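Transcriptional regulator, MarR family (Silicibacter pomeroyi DSS-3, PDB 3CDH) probably binds DNA as a MarR-type transcription factor with a winged helix-turn-helix fold, regulating the expression of target genes. Local coordinates at residues B[76-81]-B[87-92]. Sequence-based numbering, arbitrary orientation. Where two conformers were deposited one is given.
Sequences RIVDQM and VTRVAD
The guanidinium of Arg89 is gripped by two carboxylates of helix 71-84, Asp79 at its NH2 and Asp82 at its NE, which tie the first strand of the wing to the helix of the winged helix-turn-helix domain expected to read DNA in MarR proteins. With Asp79 the salt bridge runs from NH2 to OD1; the modelled separation is very short, and Arg89 was deposited in two conformers, so its exact length is doubtful. In the conformer described, the carboxylate and guanidinium planes lie only 16° apart, and OD1 meets the cation at its edge. In this conformer the arginine chain bends at chi2 (-91°) and chi3, bringing its end nearer the helix, whereas the bond from CA to CB of Asp79 points away from the strand, yet its carboxylate comes round to the guanidinium. Next to this salt bridge, Val87 aims its side chain at the helix and spreads its two methyls over different partners. Its CG2 lies 4.2 Å from CE of Met81, a selenomethionine whose side chain also packs on Val48 and Leu49 of helix 43-54, while Val87 itself leans on Val101 and Leu103 of the neighbouring strand. Val78 touches both Arg89 and Val87: its CG1, anti to the backbone N (chi1 165°), meets NH2 of the arginine in the conformer described and sits 4.1 Å from Val87 CG1.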
# COMPACT_ATOMS: atom_id res chain seq x y z
N ARG B 76 17.13 -10.98 -1.95
CA ARG B 76 17.23 -11.36 -3.35
C ARG B 76 17.40 -10.10 -4.17
O ARG B 76 18.30 -10.03 -5.04
CB ARG B 76 16.04 -12.19 -3.81
CG ARG B 76 16.28 -13.69 -3.57
CD ARG B 76 15.11 -14.63 -3.99
NE ARG B 76 13.78 -14.17 -3.52
CZ ARG B 76 13.09 -14.66 -2.48
NH1 ARG B 76 13.61 -15.64 -1.72
NH2 ARG B 76 11.89 -14.17 -2.17
N ILE B 77 16.61 -9.09 -3.83
CA ILE B 77 16.72 -7.82 -4.53
C ILE B 77 18.04 -7.15 -4.32
O ILE B 77 18.68 -6.74 -5.31
CB ILE B 77 15.56 -6.89 -4.25
CG1 ILE B 77 14.45 -7.29 -5.20
CG2 ILE B 77 15.93 -5.46 -4.59
CD1 ILE B 77 13.15 -7.12 -4.63
N VAL B 78 18.48 -7.04 -3.08
CA VAL B 78 19.74 -6.39 -2.84
C VAL B 78 20.83 -7.16 -3.55
O VAL B 78 21.67 -6.54 -4.18
CB VAL B 78 20.04 -6.25 -1.35
CG1 VAL B 78 21.51 -5.90 -1.14
CG2 VAL B 78 19.11 -5.17 -0.73
N ASP B 79 20.82 -8.49 -3.52
CA ASP B 79 21.84 -9.24 -4.25
C ASP B 79 21.90 -8.88 -5.72
O ASP B 79 22.99 -8.84 -6.32
CB ASP B 79 21.61 -10.73 -4.18
CG ASP B 79 21.83 -11.29 -2.80
OD1 ASP B 79 22.54 -10.67 -1.96
OD2 ASP B 79 21.27 -12.38 -2.56
N GLN B 80 20.74 -8.66 -6.32
CA GLN B 80 20.69 -8.37 -7.75
C GLN B 80 21.32 -7.01 -8.03
O GLN B 80 22.07 -6.87 -9.00
CB GLN B 80 19.26 -8.40 -8.27
CG GLN B 80 18.68 -9.75 -8.26
CD GLN B 80 17.23 -9.74 -8.66
OE1 GLN B 80 16.44 -8.87 -8.24
NE2 GLN B 80 16.85 -10.70 -9.51
N MSE B 81 21.03 -6.04 -7.17
CA MSE B 81 21.61 -4.74 -7.28
C MSE B 81 23.12 -4.78 -7.06
O MSE B 81 23.88 -4.07 -7.70
CB MSE B 81 20.93 -3.80 -6.29
CG MSE B 81 19.49 -3.58 -6.61
SE MSE B 81 18.60 -2.49 -5.25
CE MSE B 81 19.22 -0.74 -5.74
N VAL B 87 25.15 -1.46 -5.55
CA VAL B 87 25.13 -1.57 -4.09
C VAL B 87 26.23 -2.50 -3.62
O VAL B 87 26.51 -3.48 -4.27
CB VAL B 87 23.74 -2.09 -3.66
CG1 VAL B 87 23.80 -2.79 -2.37
CG2 VAL B 87 22.78 -0.93 -3.56
N THR B 88 26.85 -2.21 -2.49
CA THR B 88 27.92 -3.11 -2.00
C THR B 88 27.82 -3.42 -0.49
O THR B 88 27.18 -2.68 0.24
CB THR B 88 29.29 -2.57 -2.46
OG1 THR B 88 30.27 -3.59 -2.37
CG2 THR B 88 29.71 -1.34 -1.67
N ARG B 89 28.41 -4.54 -0.06
CA ARG B 89 28.42 -4.88 1.38
C ARG B 89 29.56 -4.14 2.06
O ARG B 89 30.67 -4.07 1.54
CB ARG B 89 28.58 -6.39 1.64
CG ARG B 89 27.87 -7.34 0.68
CD ARG B 89 26.46 -7.72 1.11
NE ARG B 89 25.58 -7.86 -0.06
CZ ARG B 89 24.58 -8.72 -0.15
NH1 ARG B 89 24.31 -9.57 0.84
NH2 ARG B 89 23.86 -8.75 -1.24
N VAL B 90 29.26 -3.59 3.23
CA VAL B 90 30.25 -2.92 4.05
C VAL B 90 31.02 -4.00 4.81
O VAL B 90 30.42 -4.87 5.45
CB VAL B 90 29.55 -1.96 5.00
CG1 VAL B 90 30.55 -1.13 5.81
CG2 VAL B 90 28.63 -1.05 4.21
N ALA B 91 32.36 -3.96 4.70
CA ALA B 91 33.26 -4.94 5.36
C ALA B 91 33.19 -4.87 6.90
O ALA B 91 32.93 -3.79 7.46
CB ALA B 91 34.70 -4.76 4.87
N ASP B 92 33.40 -6.01 7.57
CA ASP B 92 33.34 -6.12 9.06
C ASP B 92 34.21 -7.26 9.68
O ASP B 92 34.96 -7.92 8.94
CB ASP B 92 31.88 -6.20 9.55
CG ASP B 92 31.36 -4.86 10.04
OD1 ASP B 92 31.85 -4.37 11.09
OD2 ASP B 92 30.46 -4.28 9.37